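Local coordinates for Alr1010 protein (Nostoc, PDB 3URG) that probably binds calcium, and here carries a sodium ion and the aromatic thiol 5-mercapto-2-nitro-benzoic acid, at residues E47-W52 / E93-M98; Y53-D58 / Q130-D135. One frame throughout, in Å; residues are numbered along the deposited sequence.

In the fold
Two successive pieces of helix 45-59 serve two different neighbours, a worked example of how one helix can join separate parts of a fold. Contact 1 sets its first half against the loop between strands 77-86 and 99-104; contact 2 sets its second half against helix 127-141. Both are largely buried, but contact 1 reaches the surface at Leu95 and at the bound aromatic reagent, and its chemistry is sulfur and methyl packing. Contact 2, nearer the centre of the chain, adds a buried carboxylate close to a tyrosine hydroxyl, with sodium on a separate flank. They meet where Met98 CG lies 3.7 Å from Leu56 CD1.

Contact 1: E47-W52 / E93-M98; sequences ERAMGW and ECLKDM. With MNB (5-mercapto-2-nitro-benzoic acid), chain B.
Ala49, on helix 45-59, packs its methyl against Cys94 and Leu95 of the loop joining strands 77-86 and 99-104, a helix-on-loop contact within the calcium-binding family region. The small Ala49 side chain lets the loop come close: its CB lies 3.7 Å from the carbonyl oxygen Cys94 O and 3.8 Å from Cys94 SG. That sulfur is brought to the methyl by a first torsion that sets SG anti to the backbone N of Cys94 (chi1 -179°). Leu95, an exposed residue, touches the same methyl through CD1, at 4.2 Å from Ala49 CB. The backbone of Ala49 takes part too, since the Met98 methyl, CE, rests 3.8 Å from Ala49 O, an apolar touch on a carbonyl.

One residue on, Met50 CB turns away from the loop and borders the pocket of 5-mercapto-2-nitro-benzoic acid, where it approaches ring atom C4 to 3.5 Å. Cys94 lines this pocket from the loop, and Glu46, Tyr53 and Asp91 complete it.

Trp52 closes the segment. Its CB meets Met98 SD at 4.1 Å, while the indole leads off to pack edge-to-face with Trp136 and Trp139 of helix 127-141. Met98 reaches both residues because its chain bends at chi2 and chi3, bringing SD to Trp52 and CE to Ala49 O. Just before it the loop is braced locally: Met98 N donates to Asp97 OD1 over 2.7 Å, meeting the oxygen on its anti side, 21° out of the carboxylate plane.

Contact 2: Y53-D58 / Q130-D135; sequences YYYLDD and QEAIAD. With NA (sodium ion), chain C.
Tyr55 and Leu56 of helix 45-59 both rest on Ala132 of helix 127-141, forming a nearly antiparallel helix pair within the calcium-binding family region. The axes of the two short segments approach to 10.1 Å with their directions 155° apart. A small residue at the nearest point illustrates how larger side chains of one helix can fill the interface.

The apolar part centres on the Ala132 methyl. Tyr55 CE2 approaches Ala132 CB obliquely to 3.9 Å; the ring extends toward helix 127-141 because CG stands anti to the backbone N (chi1 169°). Leu56, the next residue on the same helix, adds its CD2, which lies 3.9 Å from Ala132 O and somewhat farther from Ala132 CB.

The polar part lies at the far end of the tyrosine. Tyr55 OH is 3.1 Å from Asp135 OD1; the two side chains cross at about a right angle, with ring and carboxylate planes 31° apart. Asp135 is buried, and its charge is answered by helix 28-39: OD1 forms a salt bridge with Arg33 and OD2 another with Arg30, probably keeping the carboxylate ionised. A leucine in place of Tyr55, lacking the ring and hydroxyl, would probably open a gap over the Ala132 methyl and leave Asp135 OD1 without its neighbouring oxygen.

Metal binding occupies another flank of helix 45-59, where backbone oxygens of Asp57 and Leu60 and three waters coordinate sodium. Asp57 supports the site twice: its backbone O binds the ion at 2.5 Å, while its carboxylate OD2 accepts a 3.0 Å hydrogen bond from one metal-bound water.

Contact 1: E47-W52 / E93-M98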
ATOM      1  N   GLU A  47       2.054  10.261  13.270  1.00 32.16           N
ATOM      2  CA  GLU A  47       0.599  10.373  13.138  1.00 30.62           C
ATOM      3  C   GLU A  47       0.154  10.226  11.687  1.00 37.04           C
ATOM      4  O   GLU A  47      -0.886   9.619  11.409  1.00 37.06           O
ATOM      5  CB  GLU A  47       0.096  11.701  13.732  1.00 34.04           C
ATOM      6  CG  GLU A  47       0.428  11.871  15.213  1.00 39.42           C
ATOM      7  CD  GLU A  47       0.064  13.248  15.751  1.00 42.30           C
ATOM      8  OE1 GLU A  47       0.279  14.256  15.037  1.00 38.24           O
ATOM      9  OE2 GLU A  47      -0.438  13.317  16.888  1.00 42.25           O
ATOM     10  N   ARG A  48       0.935  10.774  10.760  1.00 36.93           N
ATOM     11  CA  ARG A  48       0.593  10.665   9.343  1.00 34.74           C
ATOM     12  C   ARG A  48       0.740   9.204   8.902  1.00 34.81           C
ATOM     13  O   ARG A  48      -0.134   8.652   8.242  1.00 30.45           O
ATOM     14  CB  ARG A  48       1.477  11.585   8.483  1.00 34.92           C
ATOM     15  CG  ARG A  48       1.393  13.086   8.794  1.00 41.09           C
ATOM     16  CD  ARG A  48       2.270  13.892   7.809  1.00 39.34           C
ATOM     17  NE  ARG A  48       1.412  14.667   6.916  1.00 55.50           N
ATOM     18  CZ  ARG A  48       1.678  14.930   5.645  1.00 48.33           C
ATOM     19  NH1 ARG A  48       2.791  14.475   5.094  1.00 40.23           N
ATOM     20  NH2 ARG A  48       0.826  15.653   4.926  1.00 62.98           N
ATOM     21  N   ALA A  49       1.851   8.574   9.279  1.00 35.31           N
ATOM     22  CA  ALA A  49       2.027   7.147   9.007  1.00 33.85           C
ATOM     23  C   ALA A  49       0.893   6.323   9.606  1.00 31.84           C
ATOM     24  O   ALA A  49       0.364   5.432   8.954  1.00 33.61           O
ATOM     25  CB  ALA A  49       3.385   6.660   9.545  1.00 30.97           C
ATOM     26  N   MET A  50       0.541   6.602  10.857  1.00 35.54           N
ATOM     27  CA  MET A  50      -0.491   5.826  11.544  1.00 34.67           C
ATOM     28  C   MET A  50      -1.844   5.962  10.845  1.00 31.13           C
ATOM     29  O   MET A  50      -2.553   4.972  10.644  1.00 34.83           O
ATOM     30  CB  MET A  50      -0.609   6.251  13.007  1.00 35.46           C
ATOM     31  CG  MET A  50      -1.544   5.377  13.840  1.00 37.67           C
ATOM     32  SD  MET A  50      -1.916   6.134  15.444  1.00 42.64           S
ATOM     33  CE  MET A  50      -2.955   7.495  14.958  1.00 32.39           C
ATOM     34  N   GLY A  51      -2.195   7.185  10.466  1.00 34.81           N
ATOM     35  CA  GLY A  51      -3.418   7.413   9.715  1.00 32.30           C
ATOM     36  C   GLY A  51      -3.499   6.538   8.474  1.00 33.86           C
ATOM     37  O   GLY A  51      -4.528   5.914   8.191  1.00 30.94           O
ATOM     38  N   TRP A  52      -2.420   6.485   7.709  1.00 27.39           N
ATOM     39  CA  TRP A  52      -2.439   5.673   6.493  1.00 27.29           C
ATOM     40  C   TRP A  52      -2.536   4.181   6.821  1.00 33.43           C
ATOM     41  O   TRP A  52      -3.199   3.425   6.117  1.00 32.78           O
ATOM     42  CB  TRP A  52      -1.187   5.939   5.653  1.00 28.47           C
ATOM     43  CG  TRP A  52      -1.379   7.020   4.646  1.00 27.20           C
ATOM     44  CD1 TRP A  52      -0.976   8.326   4.744  1.00 28.35           C
ATOM     45  CD2 TRP A  52      -2.039   6.896   3.385  1.00 25.74           C
ATOM     46  NE1 TRP A  52      -1.337   9.012   3.604  1.00 29.63           N
ATOM     47  CE2 TRP A  52      -1.997   8.156   2.761  1.00 29.42           C
ATOM     48  CE3 TRP A  52      -2.659   5.841   2.723  1.00 31.52           C
ATOM     49  CZ2 TRP A  52      -2.555   8.383   1.507  1.00 32.77           C
ATOM     50  CZ3 TRP A  52      -3.217   6.073   1.483  1.00 34.09           C
ATOM     51  CH2 TRP A  52      -3.155   7.325   0.885  1.00 33.79           C
ATOM     52  N   GLU A  93       7.711  -1.389  10.525  1.00 58.90           N
ATOM     53  CA  GLU A  93       8.364  -0.468   9.594  1.00 57.50           C
ATOM     54  C   GLU A  93       7.387   0.599   9.087  1.00 56.90           C
ATOM     55  O   GLU A  93       7.591   1.218   8.037  1.00 50.64           O
ATOM     56  CB  GLU A  93       8.991  -1.242   8.432  1.00 59.89           C
ATOM     57  CG  GLU A  93       9.973  -2.329   8.877  1.00 63.67           C
ATOM     58  N   CYS A  94       6.332   0.815   9.864  1.00 50.47           N
ATOM     59  CA  CYS A  94       5.261   1.732   9.497  1.00 56.64           C
ATOM     60  C   CYS A  94       5.746   3.129   9.113  1.00 56.47           C
ATOM     61  O   CYS A  94       5.201   3.744   8.199  1.00 52.60           O
ATOM     62  CB  CYS A  94       4.256   1.839  10.639  1.00 59.96           C
ATOM     63  SG  CYS A  94       2.877   2.926  10.265  1.00 58.30           S
ATOM     64  N   LEU A  95       6.771   3.629   9.795  1.00 49.98           N
ATOM     65  CA  LEU A  95       7.223   5.002   9.560  1.00 52.00           C
ATOM     66  C   LEU A  95       7.850   5.228   8.181  1.00 51.64           C
ATOM     67  O   LEU A  95       7.956   6.369   7.719  1.00 53.00           O
ATOM     68  CB  LEU A  95       8.181   5.458  10.663  1.00 56.32           C
ATOM     69  CG  LEU A  95       7.610   6.433  11.691  1.00 62.88           C
ATOM     70  CD1 LEU A  95       6.375   5.851  12.366  1.00 62.61           C
ATOM     71  CD2 LEU A  95       8.671   6.797  12.720  1.00 70.28           C
ATOM     72  N   LYS A  96       8.260   4.151   7.522  1.00 47.71           N
ATOM     73  CA  LYS A  96       8.953   4.273   6.240  1.00 54.57           C
ATOM     74  C   LYS A  96       8.038   4.075   5.024  1.00 52.77           C
ATOM     75  O   LYS A  96       8.073   4.844   4.063  1.00 52.94           O
ATOM     76  CB  LYS A  96      10.111   3.272   6.179  1.00 60.92           C
ATOM     77  N   ASP A  97       7.220   3.034   5.072  1.00 45.92           N
ATOM     78  CA  ASP A  97       6.436   2.639   3.911  1.00 40.18           C
ATOM     79  C   ASP A  97       5.272   1.814   4.405  1.00 33.83           C
ATOM     80  O   ASP A  97       5.243   1.434   5.579  1.00 37.68           O
ATOM     81  CB  ASP A  97       7.308   1.796   2.974  1.00 38.08           C
ATOM     82  CG  ASP A  97       6.895   1.914   1.521  1.00 43.84           C
ATOM     83  OD1 ASP A  97       5.704   2.199   1.241  1.00 35.18           O
ATOM     84  OD2 ASP A  97       7.768   1.707   0.649  1.00 45.24           O
ATOM     85  N   MET A  98       4.314   1.538   3.516  1.00 29.82           N
ATOM     86  CA  MET A  98       3.186   0.671   3.843  1.00 27.27           C
ATOM     87  C   MET A  98       3.448  -0.751   3.346  1.00 36.28           C
ATOM     88  O   MET A  98       3.538  -0.974   2.141  1.00 30.07           O
ATOM     89  CB  MET A  98       1.890   1.220   3.225  1.00 27.18           C
ATOM     90  CG  MET A  98       1.474   2.588   3.825  1.00 34.40           C
ATOM     91  SD  MET A  98       0.859   2.374   5.521  1.00 37.06           S
ATOM     92  CE  MET A  98       2.135   3.121   6.525  1.00 37.53           C
TER
HETATM   93  C6  MNB B 401       2.425   2.460  14.946  1.00 64.46           C
HETATM   94  C1  MNB B 401       2.965   3.108  16.010  1.00 72.21           C
HETATM   95  C2  MNB B 401       3.238   4.511  15.902  1.00 71.67           C
HETATM   96  C3  MNB B 401       2.943   5.198  14.681  1.00 57.42           C
HETATM   97  C4  MNB B 401       2.389   4.518  13.584  1.00 47.57           C
HETATM   98  C5  MNB B 401       2.128   3.186  13.694  1.00 50.42           C
HETATM   99  S5  MNB B 401       1.413   2.309  12.356  1.00 55.75           S
HETATM  100  C10 MNB B 401       3.235   2.273  17.224  1.00 82.06           C
HETATM  101  O12 MNB B 401       3.778   2.728  18.208  1.00 90.33           O
HETATM  102  O11 MNB B 401       2.964   0.926  17.195  1.00 88.22           O
HETATM  103  N7  MNB B 401       3.810   5.309  16.952  1.00 79.69           N
HETATM  104  O9  MNB B 401       4.056   6.566  16.732  1.00 74.71           O
HETATM  105  O8  MNB B 401       4.019   4.834  18.136  1.00 87.32           O

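Contact 2: Y53-D58 / Q130-D135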
ATOM      1  N   TYR A  53      -1.853   3.756   7.884  1.00 34.99           N
ATOM      2  CA  TYR A  53      -1.832   2.342   8.249  1.00 37.40           C
ATOM      3  C   TYR A  53      -3.244   1.861   8.586  1.00 36.65           C
ATOM      4  O   TYR A  53      -3.710   0.846   8.062  1.00 32.48           O
ATOM      5  CB  TYR A  53      -0.884   2.090   9.438  1.00 36.59           C
ATOM      6  CG  TYR A  53      -0.728   0.622   9.796  1.00 37.30           C
ATOM      7  CD1 TYR A  53       0.262  -0.157   9.199  1.00 42.37           C
ATOM      8  CD2 TYR A  53      -1.569   0.015  10.721  1.00 39.19           C
ATOM      9  CE1 TYR A  53       0.417  -1.503   9.520  1.00 48.65           C
ATOM     10  CE2 TYR A  53      -1.424  -1.344  11.044  1.00 40.39           C
ATOM     11  CZ  TYR A  53      -0.430  -2.086  10.442  1.00 46.91           C
ATOM     12  OH  TYR A  53      -0.281  -3.415  10.761  1.00 55.20           O
ATOM     13  N   TYR A  54      -3.913   2.587   9.477  1.00 31.86           N
ATOM     14  CA  TYR A  54      -5.293   2.270   9.853  1.00 36.58           C
ATOM     15  C   TYR A  54      -6.264   2.402   8.689  1.00 37.80           C
ATOM     16  O   TYR A  54      -7.194   1.606   8.553  1.00 37.12           O
ATOM     17  CB  TYR A  54      -5.771   3.154  11.019  1.00 40.43           C
ATOM     18  CG  TYR A  54      -5.123   2.804  12.356  1.00 50.81           C
ATOM     19  CD1 TYR A  54      -4.754   1.499  12.645  1.00 49.91           C
ATOM     20  CD2 TYR A  54      -4.902   3.781  13.331  1.00 53.34           C
ATOM     21  CE1 TYR A  54      -4.166   1.166  13.858  1.00 61.28           C
ATOM     22  CE2 TYR A  54      -4.319   3.456  14.555  1.00 55.69           C
ATOM     23  CZ  TYR A  54      -3.956   2.148  14.811  1.00 68.10           C
ATOM     24  OH  TYR A  54      -3.377   1.811  16.018  1.00 81.63           O
ATOM     25  N   TYR A  55      -6.077   3.414   7.852  1.00 33.68           N
ATOM     26  CA  TYR A  55      -6.978   3.558   6.714  1.00 29.98           C
ATOM     27  C   TYR A  55      -6.892   2.321   5.807  1.00 35.51           C
ATOM     28  O   TYR A  55      -7.907   1.720   5.463  1.00 33.43           O
ATOM     29  CB  TYR A  55      -6.715   4.852   5.932  1.00 29.78           C
ATOM     30  CG  TYR A  55      -7.449   4.929   4.599  1.00 34.19           C
ATOM     31  CD1 TYR A  55      -8.802   5.266   4.529  1.00 43.83           C
ATOM     32  CD2 TYR A  55      -6.778   4.676   3.411  1.00 42.97           C
ATOM     33  CE1 TYR A  55      -9.464   5.346   3.300  1.00 45.71           C
ATOM     34  CE2 TYR A  55      -7.428   4.754   2.186  1.00 47.05           C
ATOM     35  CZ  TYR A  55      -8.760   5.086   2.134  1.00 47.31           C
ATOM     36  OH  TYR A  55      -9.370   5.151   0.895  1.00 56.70           O
ATOM     37  N   LEU A  56      -5.691   1.930   5.447  1.00 29.64           N
ATOM     38  CA  LEU A  56      -5.488   0.814   4.566  1.00 28.73           C
ATOM     39  C   LEU A  56      -5.969  -0.491   5.178  1.00 34.32           C
ATOM     40  O   LEU A  56      -6.632  -1.273   4.548  1.00 33.25           O
ATOM     41  CB  LEU A  56      -4.030   0.726   4.174  1.00 28.16           C
ATOM     42  CG  LEU A  56      -3.509   1.775   3.217  1.00 28.54           C
ATOM     43  CD1 LEU A  56      -2.074   1.708   3.061  1.00 29.98           C
ATOM     44  CD2 LEU A  56      -4.166   1.728   1.919  1.00 26.98           C
ATOM     45  N   ASP A  57      -5.674  -0.664   6.442  1.00 30.38           N
ATOM     46  CA  ASP A  57      -6.132  -1.829   7.177  1.00 31.98           C
ATOM     47  C   ASP A  57      -7.643  -1.885   7.206  1.00 40.21           C
ATOM     48  O   ASP A  57      -8.215  -2.957   7.187  1.00 41.75           O
ATOM     49  CB  ASP A  57      -5.626  -1.828   8.612  1.00 34.59           C
ATOM     50  CG  ASP A  57      -5.710  -3.206   9.256  1.00 48.80           C
ATOM     51  OD1 ASP A  57      -5.737  -3.283  10.504  1.00 55.66           O
ATOM     52  OD2 ASP A  57      -5.744  -4.212   8.514  1.00 48.48           O
ATOM     53  N   ASP A  58      -8.286  -0.729   7.289  1.00 37.07           N
ATOM     54  CA  ASP A  58      -9.740  -0.671   7.327  1.00 40.88           C
ATOM     55  C   ASP A  58     -10.403  -0.840   5.966  1.00 44.80           C
ATOM     56  O   ASP A  58     -11.496  -1.387   5.874  1.00 45.48           O
ATOM     57  CB  ASP A  58     -10.179   0.664   7.908  1.00 45.53           C
ATOM     58  CG  ASP A  58     -10.894   0.507   9.219  1.00 71.88           C
ATOM     59  OD1 ASP A  58     -12.091   0.137   9.193  1.00 77.86           O
ATOM     60  OD2 ASP A  58     -10.254   0.738  10.269  1.00 77.93           O
ATOM     61  N   GLN A 130      -9.540  -1.485  -4.549  1.00 34.12           N
ATOM     62  CA  GLN A 130      -8.867  -0.835  -5.664  1.00 34.67           C
ATOM     63  C   GLN A 130      -8.662   0.662  -5.394  1.00 33.90           C
ATOM     64  O   GLN A 130      -7.592   1.212  -5.650  1.00 38.95           O
ATOM     65  CB  GLN A 130      -9.689  -1.038  -6.933  1.00 44.11           C
ATOM     66  CG  GLN A 130      -9.370  -0.082  -8.060  1.00 62.30           C
ATOM     67  CD  GLN A 130     -10.549   0.090  -9.009  1.00 82.54           C
ATOM     68  OE1 GLN A 130     -10.680  -0.642  -9.992  1.00 86.92           O
ATOM     69  NE2 GLN A 130     -11.419   1.057  -8.709  1.00 87.97           N
ATOM     70  N   GLU A 131      -9.701   1.327  -4.892  1.00 32.65           N
ATOM     71  CA  GLU A 131      -9.600   2.752  -4.589  1.00 32.70           C
ATOM     72  C   GLU A 131      -8.504   3.066  -3.562  1.00 36.78           C
ATOM     73  O   GLU A 131      -7.695   3.983  -3.762  1.00 37.15           O
ATOM     74  CB  GLU A 131     -10.949   3.277  -4.103  1.00 38.89           C
ATOM     75  CG  GLU A 131     -10.961   4.769  -3.810  1.00 37.15           C
ATOM     76  CD  GLU A 131     -12.336   5.241  -3.407  1.00 44.71           C
ATOM     77  OE1 GLU A 131     -12.613   5.287  -2.191  1.00 48.99           O
ATOM     78  OE2 GLU A 131     -13.143   5.551  -4.311  1.00 46.92           O
ATOM     79  N   ALA A 132      -8.476   2.307  -2.469  1.00 31.85           N
ATOM     80  CA  ALA A 132      -7.488   2.534  -1.408  1.00 32.51           C
ATOM     81  C   ALA A 132      -6.072   2.306  -1.922  1.00 33.70           C
ATOM     82  O   ALA A 132      -5.156   3.051  -1.607  1.00 28.65           O
ATOM     83  CB  ALA A 132      -7.767   1.643  -0.208  1.00 32.21           C
ATOM     84  N   ILE A 133      -5.880   1.267  -2.717  1.00 33.43           N
ATOM     85  CA  ILE A 133      -4.565   1.068  -3.315  1.00 32.28           C
ATOM     86  C   ILE A 133      -4.172   2.236  -4.226  1.00 32.47           C
ATOM     87  O   ILE A 133      -3.041   2.725  -4.163  1.00 34.04           O
ATOM     88  CB  ILE A 133      -4.491  -0.254  -4.099  1.00 31.08           C
ATOM     89  CG1 ILE A 133      -4.589  -1.440  -3.132  1.00 26.72           C
ATOM     90  CG2 ILE A 133      -3.174  -0.332  -4.860  1.00 35.63           C
ATOM     91  CD1 ILE A 133      -4.643  -2.804  -3.849  1.00 35.63           C
ATOM     92  N   ALA A 134      -5.108   2.671  -5.075  1.00 33.68           N
ATOM     93  CA  ALA A 134      -4.890   3.828  -5.945  1.00 35.95           C
ATOM     94  C   ALA A 134      -4.584   5.116  -5.164  1.00 31.38           C
ATOM     95  O   ALA A 134      -3.802   5.955  -5.619  1.00 32.29           O
ATOM     96  CB  ALA A 134      -6.096   4.039  -6.848  1.00 39.15           C
ATOM     97  N   ASP A 135      -5.212   5.281  -4.003  1.00 28.90           N
ATOM     98  CA  ASP A 135      -4.972   6.473  -3.180  1.00 29.03           C
ATOM     99  C   ASP A 135      -3.527   6.457  -2.695  1.00 32.19           C
ATOM    100  O   ASP A 135      -2.840   7.491  -2.659  1.00 30.45           O
ATOM    101  CB  ASP A 135      -5.905   6.495  -1.967  1.00 27.59           C
ATOM    102  CG  ASP A 135      -7.322   6.957  -2.300  1.00 35.34           C
ATOM    103  OD1 ASP A 135      -8.213   6.709  -1.462  1.00 37.62           O
ATOM    104  OD2 ASP A 135      -7.555   7.559  -3.375  1.00 37.64           O
TER
HETATM  105 NA    NA C 127      -9.415  -4.863   6.030  1.00 47.87          NA
HETATM  106  O   HOH W   1      -8.271  -5.834   8.454  1.00 45.62           O
HETATM  107  O   HOH W   2     -11.943  -4.054   6.749  1.00 53.85           O
HETATM  108  O   HOH W   3     -10.395  -7.412   5.685  1.00 54.27           O